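Local coordinates for uncharacterized protein PA2218 (PDB 2HDW) that is uncharacterized but has an alpha/beta hydrolase fold and is probably a hydrolase, its substrate and reaction not established, at residues L50-E55 against H68-F73; L81-Y86 against V126-D131; A98-G103 against A157-I162; V108-S113 against H274-N279. One frame throughout, in Å; residues are numbered along the deposited sequence.

Interaction 1 of 4, residues L50-E55 against H68-F73; sequences LQLTQE and HRKVTF
L52 lies against K70 where an irregular N-terminal segment lies across the K70/T72 face of strand 66-74, opposite the face that meets helix 148-164, and here the packing is closest. L52 CB rests 3.7 Å from K70 CE, while its branch CD1 sits between two strand residues, 3.8 Å from K70 CB and 3.8 Å from T72 CG2. The two side chains lie alongside each other with their ends pointing opposite ways. The lysine chain bends at CD and CE (chi2 -117°, chi3 -72°), which brings CE to 3.2 Å from T53 O; NZ lies 3.1 Å from the same oxygen in a weak hydrogen bond, with the methyl T53 CG2 alongside at 3.5 Å. The stronger partner of the ammonium is E137, through a salt bridge, and the other carboxylate oxygen of E137 accepts from T53 N, so one acid ties both segments together.

Toward L50 the contact thins out: only CD1 reaches T72 CG2, at 4.2 Å. Beyond T53 the chain forms an ST turn, T53 OG1 accepting from E55 N, and Q54 and E55 are exposed. The 50-55 segment adds no strand to the sheet: even L52 CA and K70 CA are 7.5 Å apart. Strand 66-74 is the outermost strand at this end, bonded antiparallel to strand 80-88, with V71 and F73 turned inward onto helix 148-164.

Interaction 2 of 4, residues L81-Y86 against V126-D131; sequences LAADLY and VTLAFD
A82, D84 and Y86 pair through their backbones with D131, A129 and T127, joining strand 80-88 antiparallel to strand 126-130. D84 and A129 exchange two bonds: D84 N reaches A129 O at 2.8 Å, and A129 N reaches D84 O at 2.9 Å. Y86 and T127 form the same kind of reciprocal pair, while D131 N closes the series on A82 O in a nearly straight bond (172° at the hydrogen). D84 O also receives a CA-H...O contact from L128 CA, 3.2 Å away. The other edge of 80-88 bonds through the backbone of L81, A83 and L85 to F73, V71 and R69, and S138 OG bonds to A82 N and D131 O.

The buried polar side chains find partners elsewhere. T127 OG1 bonds to A117 O, with Y86 CB 3.3 Å from it; D84 OD1 is held by H68 and K58; D131 OD2 takes a salt bridge from K109 NZ and a hydrogen bond from the backbone N of E137. On the face of A83, L85, L128 and F130, L128 CD1 presses on A83 CB at 3.5 Å, tighter than usual.

Strand 66-74 flanks 80-88, and strand 96-102 lies beyond 126-130. Helix 148-164 packs over L128 and F130, helix 112-122 over Y86 and T127.

Interaction 3 of 4, residues A98-G103 against A157-I162; sequences AIVIGG and AAVDFI
V100 and A98 of strand 96-102 pack on A158 and I162 of helix 148-164, one of the helices that flank the central sheet of this alpha/beta hydrolase fold. The segments run at 149° to one another, their axes 8.8 Å apart at closest approach; all the residues that touch are buried, and the contacts between side chains are apolar.

I162 shows how the helix reaches the strand. Its CB points toward the sheet and divides into two branches. The short one, CG2, occupies the crowded position between the backbone N and the carbonyl carbon and meets V100 CG2 at 3.8 Å. The longer one starts with CG1, anti to the backbone N (chi1 -157°), which lies 3.7 Å from A98 CB. At the tip, CD1 touches that same methyl and also I99 O, so the end of the chain settles on the strand backbone between A98 and V100.

One turn earlier on the helix, A158 presents just a methyl, and V159 approaches from the flank with its CG2 near V100 CG2. V100 thus spreads its two methyls across three helix residues. The neighbouring strand shares this layer, for F130 packs on both V100 and A158. The tightest point is V100 CG1 against A158 CB, 3.5 Å apart and closer than two carbons usually pack.

Interaction 4 of 4, residues V108-S113 against H274-N279; sequences VKEQSS and HPRAVN
E110 lies over H274, its carboxylate and the imidazole stacked with their planes 27° apart. E110 CB comes within 3.4 Å of H274 CD2, and OE1 lies above one ring face of H274, toward its rim; P275 CD sits over the opposite face. R276 is turned quite differently: its guanidinium stands 82° to the carboxylate. NH2 gives E110 OE2 a 2.8 Å salt-bridge hydrogen bond that arrives from above the carboxylate plane but lies close to the guanidinium plane. K109 NZ reaches the same oxygen at 2.7 Å from the opposite face, so OE2 is gripped between two cations. A water bridges R276 NE and E110 OE1, while H274 CE1 lies over the centre of the guanidinium.

The V108 side chain crosses that of H274 at about a right angle, CG2 coming 3.9 Å from ND1. Q111 OE1 accepts from V108 N and rests 3.3 Å from A277 CB, while Q111 NE2 donates to G272 O.

D57 adds a second acid, bound by H274 NE2 and R276 NH2. The type I turn V108 to Q111 leads into helix 112-122, which packs on the Y86/T127 face of the sheet; another, H274 to A277, belongs to the loop between helices 258-267 and 289-292.

Interactions 1, 2 and 3 step across one end of the sheet, in the strand order 66-74, 80-88, 126-130, 96-102. Interactions 2 and 3 have centres about 7 Å apart, and L128 O lies 2.9 Å from I101 N where their strands adjoin. Helix 148-164 reaches back to interaction 1, with V71 CG2 3.5 Å from F161 CE2. Interaction 4 joins the group at the C-terminal end of strand 126-130, about 13 Å from interaction 2 between centres: K109 NZ makes a 2.7 Å salt bridge to D131 OD2. E137 links the charges further, pairing with both K70 and K109. The active site of this protein has not been established, and how these contacts relate to it remains open.

Interaction 1 of 4, residues L50-E55 against H68-F73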
loop_
_atom_site.group_PDB
_atom_site.type_symbol
_atom_site.label_atom_id
_atom_site.label_comp_id
_atom_site.label_asym_id
_atom_site.label_seq_id
_atom_site.Cartn_x
_atom_site.Cartn_y
_atom_site.Cartn_z
ATOM N N LEU A 50 15.481 -12.460 -9.096
ATOM C CA LEU A 50 14.634 -11.549 -9.849
ATOM C C LEU A 50 15.465 -10.554 -10.649
ATOM O O LEU A 50 16.516 -10.095 -10.201
ATOM C CB LEU A 50 13.707 -10.777 -8.899
ATOM C CG LEU A 50 12.759 -11.544 -7.969
ATOM C CD1 LEU A 50 12.049 -10.551 -7.046
ATOM C CD2 LEU A 50 11.751 -12.333 -8.777
ATOM N N GLN A 51 14.980 -10.227 -11.837
ATOM C CA GLN A 51 15.642 -9.267 -12.703
ATOM C C GLN A 51 15.072 -7.897 -12.358
ATOM O O GLN A 51 13.900 -7.622 -12.619
ATOM C CB GLN A 51 15.356 -9.596 -14.168
ATOM C CG GLN A 51 16.137 -8.754 -15.161
ATOM C CD GLN A 51 15.744 -9.038 -16.597
ATOM O OE1 GLN A 51 16.426 -8.618 -17.532
ATOM N NE2 GLN A 51 14.636 -9.748 -16.781
ATOM N N LEU A 52 15.893 -7.044 -11.760
ATOM C CA LEU A 52 15.452 -5.707 -11.382
ATOM C C LEU A 52 16.101 -4.669 -12.293
ATOM O O LEU A 52 17.301 -4.728 -12.551
ATOM C CB LEU A 52 15.824 -5.432 -9.929
ATOM C CG LEU A 52 15.365 -6.477 -8.904
ATOM C CD1 LEU A 52 15.805 -6.048 -7.519
ATOM C CD2 LEU A 52 13.846 -6.634 -8.952
ATOM N N THR A 53 15.308 -3.722 -12.789
ATOM C CA THR A 53 15.850 -2.699 -13.670
ATOM C C THR A 53 16.743 -1.741 -12.902
ATOM O O THR A 53 16.464 -1.412 -11.754
ATOM C CB THR A 53 14.744 -1.868 -14.344
ATOM O OG1 THR A 53 15.352 -0.898 -15.202
ATOM C CG2 THR A 53 13.902 -1.143 -13.306
ATOM N N GLN A 54 17.814 -1.293 -13.545
ATOM C CA GLN A 54 18.738 -0.354 -12.926
ATOM C C GLN A 54 18.430 1.063 -13.393
ATOM O O GLN A 54 18.981 2.034 -12.880
ATOM C CB GLN A 54 20.181 -0.716 -13.277
ATOM C CG GLN A 54 20.620 -2.069 -12.741
ATOM C CD GLN A 54 20.289 -2.247 -11.269
ATOM O OE1 GLN A 54 19.264 -2.834 -10.918
ATOM N NE2 GLN A 54 21.149 -1.727 -10.401
ATOM N N GLU A 55 17.540 1.175 -14.373
ATOM C CA GLU A 55 17.154 2.480 -14.888
ATOM C C GLU A 55 16.351 3.190 -13.808
ATOM O O GLU A 55 15.551 2.559 -13.114
ATOM C CB GLU A 55 16.283 2.322 -16.137
ATOM C CG GLU A 55 16.950 1.566 -17.269
ATOM C CD GLU A 55 18.209 2.256 -17.756
ATOM O OE1 GLU A 55 18.119 3.432 -18.172
ATOM O OE2 GLU A 55 19.288 1.624 -17.723
ATOM N N HIS A 68 20.590 5.050 -2.479
ATOM C CA HIS A 68 19.581 4.107 -2.930
ATOM C C HIS A 68 20.107 2.864 -3.631
ATOM O O HIS A 68 21.117 2.910 -4.335
ATOM C CB HIS A 68 18.594 4.813 -3.863
ATOM C CG HIS A 68 17.762 3.868 -4.672
ATOM N ND1 HIS A 68 18.246 3.227 -5.791
ATOM C CD2 HIS A 68 16.508 3.396 -4.479
ATOM C CE1 HIS A 68 17.326 2.399 -6.254
ATOM N NE2 HIS A 68 16.261 2.482 -5.474
ATOM N N ARG A 69 19.394 1.758 -3.428
ATOM C CA ARG A 69 19.717 0.480 -4.057
ATOM C C ARG A 69 18.493 -0.434 -3.958
ATOM O O ARG A 69 17.652 -0.269 -3.065
ATOM C CB ARG A 69 20.946 -0.167 -3.398
ATOM C CG ARG A 69 20.735 -0.760 -2.009
ATOM C CD ARG A 69 21.970 -1.571 -1.616
ATOM N NE ARG A 69 21.703 -2.582 -0.593
ATOM C CZ ARG A 69 21.700 -2.351 0.716
ATOM N NH1 ARG A 69 21.955 -1.131 1.177
ATOM N NH2 ARG A 69 21.444 -3.341 1.563
ATOM N N LYS A 70 18.378 -1.383 -4.883
ATOM C CA LYS A 70 17.236 -2.295 -4.892
ATOM C C LYS A 70 17.559 -3.578 -4.136
ATOM O O LYS A 70 18.688 -4.058 -4.161
ATOM C CB LYS A 70 16.836 -2.621 -6.336
ATOM C CG LYS A 70 16.932 -1.418 -7.279
ATOM C CD LYS A 70 15.595 -0.994 -7.886
ATOM C CE LYS A 70 15.096 -1.981 -8.918
ATOM N NZ LYS A 70 14.087 -1.360 -9.835
ATOM N N VAL A 71 16.566 -4.125 -3.446
ATOM C CA VAL A 71 16.769 -5.352 -2.691
ATOM C C VAL A 71 15.607 -6.308 -2.905
ATOM O O VAL A 71 14.588 -5.940 -3.493
ATOM C CB VAL A 71 16.896 -5.076 -1.179
ATOM C CG1 VAL A 71 18.072 -4.147 -0.917
ATOM C CG2 VAL A 71 15.595 -4.465 -0.642
ATOM N N THR A 72 15.780 -7.540 -2.436
ATOM C CA THR A 72 14.746 -8.556 -2.535
ATOM C C THR A 72 14.706 -9.336 -1.220
ATOM O O THR A 72 15.674 -9.336 -0.451
ATOM C CB THR A 72 15.021 -9.545 -3.692
ATOM O OG1 THR A 72 16.202 -10.307 -3.404
ATOM C CG2 THR A 72 15.209 -8.796 -4.993
ATOM N N PHE A 73 13.581 -9.989 -0.965
ATOM C CA PHE A 73 13.397 -10.778 0.247
ATOM C C PHE A 73 12.122 -11.598 0.087
ATOM O O PHE A 73 11.203 -11.192 -0.636
ATOM C CB PHE A 73 13.307 -9.852 1.465
ATOM C CG PHE A 73 12.314 -8.737 1.304
ATOM C CD1 PHE A 73 10.951 -8.967 1.477
ATOM C CD2 PHE A 73 12.739 -7.458 0.961
ATOM C CE1 PHE A 73 10.024 -7.938 1.308
ATOM C CE2 PHE A 73 11.821 -6.419 0.788
ATOM C CZ PHE A 73 10.461 -6.660 0.962
#

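Interaction 2 of 4, residues L81-Y86 against V126-D131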
loop_
_atom_site.group_PDB
_atom_site.type_symbol
_atom_site.label_atom_id
_atom_site.label_comp_id
_atom_site.label_asym_id
_atom_site.label_seq_id
_atom_site.Cartn_x
_atom_site.Cartn_y
_atom_site.Cartn_z
ATOM N N LEU A 81 9.901 -10.809 -2.935
ATOM C CA LEU A 81 9.481 -9.460 -3.292
ATOM C C LEU A 81 10.647 -8.548 -3.654
ATOM O O LEU A 81 11.765 -8.737 -3.183
ATOM C CB LEU A 81 8.705 -8.837 -2.130
ATOM C CG LEU A 81 7.584 -9.675 -1.510
ATOM C CD1 LEU A 81 6.993 -8.930 -0.326
ATOM C CD2 LEU A 81 6.508 -9.966 -2.551
ATOM N N ALA A 82 10.373 -7.563 -4.504
ATOM C CA ALA A 82 11.380 -6.592 -4.913
ATOM C C ALA A 82 11.069 -5.278 -4.200
ATOM O O ALA A 82 9.906 -4.953 -3.959
ATOM C CB ALA A 82 11.346 -6.392 -6.431
ATOM N N ALA A 83 12.104 -4.517 -3.866
ATOM C CA ALA A 83 11.893 -3.257 -3.169
ATOM C C ALA A 83 13.040 -2.273 -3.350
ATOM O O ALA A 83 14.142 -2.648 -3.762
ATOM C CB ALA A 83 11.680 -3.523 -1.681
ATOM N N ASP A 84 12.758 -1.009 -3.048
ATOM C CA ASP A 84 13.751 0.054 -3.121
ATOM C C ASP A 84 14.051 0.428 -1.680
ATOM O O ASP A 84 13.137 0.679 -0.893
ATOM C CB ASP A 84 13.203 1.284 -3.855
ATOM C CG ASP A 84 13.115 1.086 -5.358
ATOM O OD1 ASP A 84 14.166 0.831 -5.987
ATOM O OD2 ASP A 84 11.995 1.196 -5.914
ATOM N N LEU A 85 15.332 0.452 -1.340
ATOM C CA LEU A 85 15.782 0.795 -0.001
ATOM C C LEU A 85 16.474 2.156 -0.043
ATOM O O LEU A 85 17.358 2.377 -0.869
ATOM C CB LEU A 85 16.764 -0.263 0.494
ATOM C CG LEU A 85 17.461 -0.043 1.836
ATOM C CD1 LEU A 85 16.454 -0.146 2.976
ATOM C CD2 LEU A 85 18.552 -1.084 1.994
ATOM N N TYR A 86 16.065 3.057 0.845
ATOM C CA TYR A 86 16.642 4.400 0.915
ATOM C C TYR A 86 17.222 4.645 2.302
ATOM O O TYR A 86 16.565 4.378 3.309
ATOM C CB TYR A 86 15.568 5.459 0.642
ATOM C CG TYR A 86 14.875 5.341 -0.696
ATOM C CD1 TYR A 86 15.292 6.095 -1.798
ATOM C CD2 TYR A 86 13.797 4.477 -0.861
ATOM C CE1 TYR A 86 14.639 5.989 -3.033
ATOM C CE2 TYR A 86 13.144 4.359 -2.081
ATOM C CZ TYR A 86 13.565 5.115 -3.163
ATOM O OH TYR A 86 12.902 4.979 -4.364
ATOM N N VAL A 126 15.557 5.130 7.750
ATOM C CA VAL A 126 15.988 4.162 6.750
ATOM C C VAL A 126 14.626 3.711 6.229
ATOM O O VAL A 126 13.762 3.362 7.027
ATOM C CB VAL A 126 16.705 2.958 7.381
ATOM C CG1 VAL A 126 16.810 1.834 6.366
ATOM C CG2 VAL A 126 18.090 3.366 7.864
ATOM N N THR A 127 14.420 3.723 4.916
ATOM C CA THR A 127 13.113 3.346 4.384
ATOM C C THR A 127 13.122 2.311 3.274
ATOM O O THR A 127 14.136 2.082 2.612
ATOM C CB THR A 127 12.354 4.581 3.879
ATOM O OG1 THR A 127 13.064 5.156 2.777
ATOM C CG2 THR A 127 12.225 5.615 4.991
ATOM N N LEU A 128 11.959 1.707 3.065
ATOM C CA LEU A 128 11.806 0.670 2.063
ATOM C C LEU A 128 10.415 0.715 1.420
ATOM O O LEU A 128 9.401 0.720 2.119
ATOM C CB LEU A 128 12.036 -0.685 2.739
ATOM C CG LEU A 128 12.083 -1.990 1.947
ATOM C CD1 LEU A 128 13.259 -1.970 0.975
ATOM C CD2 LEU A 128 12.224 -3.153 2.923
ATOM N N ALA A 129 10.380 0.767 0.090
ATOM C CA ALA A 129 9.130 0.764 -0.670
ATOM C C ALA A 129 9.192 -0.552 -1.446
ATOM O O ALA A 129 10.157 -0.806 -2.167
ATOM C CB ALA A 129 9.076 1.961 -1.632
ATOM N N PHE A 130 8.170 -1.390 -1.298
ATOM C CA PHE A 130 8.171 -2.693 -1.947
ATOM C C PHE A 130 7.009 -2.961 -2.891
ATOM O O PHE A 130 5.957 -2.324 -2.810
ATOM C CB PHE A 130 8.174 -3.779 -0.872
ATOM C CG PHE A 130 6.908 -3.821 -0.059
ATOM C CD1 PHE A 130 5.788 -4.513 -0.525
ATOM C CD2 PHE A 130 6.820 -3.139 1.154
ATOM C CE1 PHE A 130 4.597 -4.523 0.204
ATOM C CE2 PHE A 130 5.635 -3.139 1.893
ATOM C CZ PHE A 130 4.520 -3.834 1.416
ATOM N N ASP A 131 7.218 -3.916 -3.792
ATOM C CA ASP A 131 6.176 -4.330 -4.714
ATOM C C ASP A 131 5.490 -5.544 -4.094
ATOM O O ASP A 131 6.141 -6.536 -3.750
ATOM C CB ASP A 131 6.759 -4.719 -6.077
ATOM C CG ASP A 131 7.162 -3.514 -6.904
ATOM O OD1 ASP A 131 6.550 -2.438 -6.719
ATOM O OD2 ASP A 131 8.073 -3.648 -7.752
#

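Interaction 3 of 4, residues A98-G103 against A157-I162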
loop_
_atom_site.group_PDB
_atom_site.type_symbol
_atom_site.label_atom_id
_atom_site.label_comp_id
_atom_site.label_asym_id
_atom_site.label_seq_id
_atom_site.Cartn_x
_atom_site.Cartn_y
_atom_site.Cartn_z
ATOM N N ALA A 98 13.536 2.762 11.397
ATOM C CA ALA A 98 13.200 2.417 10.019
ATOM C C ALA A 98 11.696 2.415 9.775
ATOM O O ALA A 98 10.904 2.236 10.703
ATOM C CB ALA A 98 13.793 1.047 9.667
ATOM N N ILE A 99 11.315 2.618 8.518
ATOM C CA ILE A 99 9.907 2.657 8.130
ATOM C C ILE A 99 9.656 1.849 6.857
ATOM O O ILE A 99 10.360 2.020 5.859
ATOM C CB ILE A 99 9.445 4.106 7.839
ATOM C CG1 ILE A 99 9.725 5.006 9.040
ATOM C CG2 ILE A 99 7.964 4.128 7.502
ATOM C CD1 ILE A 99 9.426 6.476 8.776
ATOM N N VAL A 100 8.661 0.967 6.892
ATOM C CA VAL A 100 8.312 0.196 5.703
ATOM C C VAL A 100 7.065 0.838 5.121
ATOM O O VAL A 100 6.081 1.063 5.829
ATOM C CB VAL A 100 8.012 -1.280 6.017
ATOM C CG1 VAL A 100 7.424 -1.955 4.775
ATOM C CG2 VAL A 100 9.293 -1.990 6.433
ATOM N N ILE A 101 7.110 1.133 3.830
ATOM C CA ILE A 101 5.996 1.785 3.166
ATOM C C ILE A 101 5.402 0.973 2.020
ATOM O O ILE A 101 6.125 0.488 1.152
ATOM C CB ILE A 101 6.438 3.154 2.638
ATOM C CG1 ILE A 101 7.154 3.912 3.762
ATOM C CG2 ILE A 101 5.238 3.936 2.137
ATOM C CD1 ILE A 101 7.846 5.164 3.327
ATOM N N GLY A 102 4.078 0.834 2.031
ATOM C CA GLY A 102 3.394 0.098 0.983
ATOM C C GLY A 102 2.145 0.838 0.529
ATOM O O GLY A 102 1.571 1.633 1.284
ATOM N N GLY A 103 1.730 0.581 -0.706
ATOM C CA GLY A 103 0.543 1.221 -1.247
ATOM C C GLY A 103 0.888 2.219 -2.334
ATOM O O GLY A 103 2.053 2.591 -2.472
ATOM N N ALA A 157 6.883 -9.232 5.802
ATOM C CA ALA A 157 8.034 -9.805 5.118
ATOM C C ALA A 157 9.022 -8.663 4.892
ATOM O O ALA A 157 10.240 -8.860 4.941
ATOM C CB ALA A 157 7.616 -10.410 3.784
ATOM N N ALA A 158 8.483 -7.468 4.651
ATOM C CA ALA A 158 9.305 -6.282 4.433
ATOM C C ALA A 158 9.962 -5.880 5.752
ATOM O O ALA A 158 11.127 -5.476 5.779
ATOM C CB ALA A 158 8.453 -5.136 3.888
ATOM N N VAL A 159 9.218 -5.999 6.849
ATOM C CA VAL A 159 9.760 -5.670 8.160
ATOM C C VAL A 159 10.876 -6.669 8.477
ATOM O O VAL A 159 11.884 -6.311 9.090
ATOM C CB VAL A 159 8.667 -5.730 9.251
ATOM C CG1 VAL A 159 9.292 -5.578 10.634
ATOM C CG2 VAL A 159 7.648 -4.616 9.015
ATOM N N ASP A 160 10.693 -7.921 8.053
ATOM C CA ASP A 160 11.708 -8.952 8.266
ATOM C C ASP A 160 13.049 -8.500 7.678
ATOM O O ASP A 160 14.100 -8.637 8.311
ATOM C CB ASP A 160 11.323 -10.267 7.571
ATOM C CG ASP A 160 10.291 -11.074 8.339
ATOM O OD1 ASP A 160 9.925 -10.693 9.470
ATOM O OD2 ASP A 160 9.850 -12.115 7.800
ATOM N N PHE A 161 13.007 -7.973 6.460
ATOM C CA PHE A 161 14.224 -7.547 5.783
ATOM C C PHE A 161 14.853 -6.289 6.352
ATOM O O PHE A 161 16.033 -6.279 6.696
ATOM C CB PHE A 161 13.963 -7.331 4.292
ATOM C CG PHE A 161 15.186 -6.909 3.529
ATOM C CD1 PHE A 161 16.126 -7.848 3.125
ATOM C CD2 PHE A 161 15.420 -5.565 3.259
ATOM C CE1 PHE A 161 17.287 -7.455 2.464
ATOM C CE2 PHE A 161 16.578 -5.160 2.599
ATOM C CZ PHE A 161 17.512 -6.109 2.202
ATOM N N ILE A 162 14.065 -5.227 6.445
ATOM C CA ILE A 162 14.566 -3.959 6.953
ATOM C C ILE A 162 15.177 -4.134 8.347
ATOM O O ILE A 162 16.148 -3.464 8.691
ATOM C CB ILE A 162 13.429 -2.894 6.961
ATOM C CG1 ILE A 162 14.025 -1.486 6.925
ATOM C CG2 ILE A 162 12.544 -3.060 8.192
ATOM C CD1 ILE A 162 13.057 -0.438 6.412
#

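Interaction 4 of 4, residues V108-S113 against H274-N279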
loop_
_atom_site.group_PDB
_atom_site.type_symbol
_atom_site.label_atom_id
_atom_site.label_comp_id
_atom_site.label_asym_id
_atom_site.label_seq_id
_atom_site.Cartn_x
_atom_site.Cartn_y
_atom_site.Cartn_z
ATOM N N VAL A 108 2.817 0.430 -7.828
ATOM C CA VAL A 108 4.143 -0.137 -7.614
ATOM C C VAL A 108 5.034 0.850 -6.868
ATOM O O VAL A 108 4.710 2.039 -6.754
ATOM C CB VAL A 108 4.823 -0.523 -8.948
ATOM C CG1 VAL A 108 4.080 -1.684 -9.579
ATOM C CG2 VAL A 108 4.846 0.679 -9.898
ATOM N N LYS A 109 6.159 0.346 -6.374
ATOM C CA LYS A 109 7.109 1.143 -5.611
ATOM C C LYS A 109 7.640 2.394 -6.312
ATOM O O LYS A 109 8.102 3.319 -5.649
ATOM C CB LYS A 109 8.289 0.265 -5.183
ATOM C CG LYS A 109 9.115 -0.287 -6.346
ATOM C CD LYS A 109 10.099 -1.344 -5.861
ATOM C CE LYS A 109 11.045 -1.806 -6.969
ATOM N NZ LYS A 109 10.334 -2.307 -8.182
ATOM N N GLU A 110 7.591 2.431 -7.639
ATOM C CA GLU A 110 8.090 3.601 -8.355
ATOM C C GLU A 110 7.109 4.772 -8.279
ATOM O O GLU A 110 7.430 5.896 -8.672
ATOM C CB GLU A 110 8.377 3.259 -9.821
ATOM C CG GLU A 110 9.522 2.260 -10.031
ATOM C CD GLU A 110 9.129 0.821 -9.724
ATOM O OE1 GLU A 110 7.923 0.543 -9.529
ATOM O OE2 GLU A 110 10.028 -0.045 -9.694
ATOM N N GLN A 111 5.911 4.506 -7.769
ATOM C CA GLN A 111 4.906 5.542 -7.652
ATOM C C GLN A 111 4.899 6.158 -6.245
ATOM O O GLN A 111 5.965 6.390 -5.673
ATOM C CB GLN A 111 3.538 4.970 -8.068
ATOM C CG GLN A 111 3.530 4.566 -9.555
ATOM C CD GLN A 111 2.332 3.727 -9.969
ATOM O OE1 GLN A 111 1.992 2.736 -9.316
ATOM N NE2 GLN A 111 1.698 4.108 -11.077
ATOM N N SER A 112 3.721 6.410 -5.688
ATOM C CA SER A 112 3.603 7.045 -4.377
ATOM C C SER A 112 4.430 6.497 -3.205
ATOM O O SER A 112 5.044 7.279 -2.471
ATOM C CB SER A 112 2.132 7.106 -3.960
ATOM O OG SER A 112 1.962 7.978 -2.853
ATOM N N SER A 113 4.445 5.182 -3.002
ATOM C CA SER A 113 5.208 4.631 -1.882
ATOM C C SER A 113 6.685 5.012 -1.983
ATOM O O SER A 113 7.332 5.307 -0.977
ATOM C CB SER A 113 5.054 3.103 -1.804
ATOM O OG SER A 113 5.472 2.460 -2.998
ATOM N N HIS A 274 3.163 4.367 -14.510
ATOM C CA HIS A 274 4.271 3.422 -14.514
ATOM C C HIS A 274 3.735 2.150 -15.149
ATOM O O HIS A 274 2.747 1.583 -14.685
ATOM C CB HIS A 274 4.830 3.132 -13.124
ATOM C CG HIS A 274 6.130 2.395 -13.178
ATOM N ND1 HIS A 274 6.215 1.069 -13.545
ATOM C CD2 HIS A 274 7.405 2.825 -13.028
ATOM C CE1 HIS A 274 7.486 0.715 -13.623
ATOM N NE2 HIS A 274 8.228 1.763 -13.315
ATOM N N PRO A 275 4.388 1.686 -16.226
ATOM C CA PRO A 275 4.000 0.486 -16.974
ATOM C C PRO A 275 3.739 -0.812 -16.217
ATOM O O PRO A 275 2.955 -1.640 -16.679
ATOM C CB PRO A 275 5.121 0.339 -18.001
ATOM C CG PRO A 275 6.304 0.936 -17.293
ATOM C CD PRO A 275 5.712 2.168 -16.662
ATOM N N ARG A 276 4.381 -1.003 -15.070
ATOM C CA ARG A 276 4.176 -2.239 -14.324
ATOM C C ARG A 276 3.001 -2.207 -13.345
ATOM O O ARG A 276 2.588 -3.246 -12.836
ATOM C CB ARG A 276 5.465 -2.635 -13.585
ATOM C CG ARG A 276 6.619 -2.990 -14.527
ATOM C CD ARG A 276 7.750 -3.697 -13.784
ATOM N NE ARG A 276 8.442 -2.832 -12.833
ATOM C CZ ARG A 276 9.445 -2.021 -13.152
ATOM N NH1 ARG A 276 9.883 -1.960 -14.406
ATOM N NH2 ARG A 276 10.009 -1.267 -12.222
ATOM N N ALA A 277 2.440 -1.027 -13.107
ATOM C CA ALA A 277 1.324 -0.906 -12.168
ATOM C C ALA A 277 -0.010 -1.405 -12.703
ATOM O O ALA A 277 -0.370 -1.147 -13.858
ATOM C CB ALA A 277 1.175 0.546 -11.711
ATOM N N VAL A 278 -0.737 -2.125 -11.849
ATOM C CA VAL A 278 -2.061 -2.631 -12.193
ATOM C C VAL A 278 -2.958 -1.443 -12.539
ATOM O O VAL A 278 -3.688 -1.460 -13.532
ATOM C CB VAL A 278 -2.706 -3.383 -10.996
ATOM C CG1 VAL A 278 -4.232 -3.425 -11.157
ATOM C CG2 VAL A 278 -2.148 -4.792 -10.906
ATOM N N ASN A 279 -2.896 -0.407 -11.711
ATOM C CA ASN A 279 -3.730 0.763 -11.921
ATOM C C ASN A 279 -3.374 1.573 -13.159
ATOM O O ASN A 279 -4.193 2.345 -13.651
ATOM C CB ASN A 279 -3.710 1.646 -10.669
ATOM C CG ASN A 279 -4.257 0.919 -9.450
ATOM O OD1 ASN A 279 -5.040 -0.023 -9.585
ATOM N ND2 ASN A 279 -3.855 1.355 -8.257
HETATM O O HOH W 1 7.605 -2.198 -10.186
#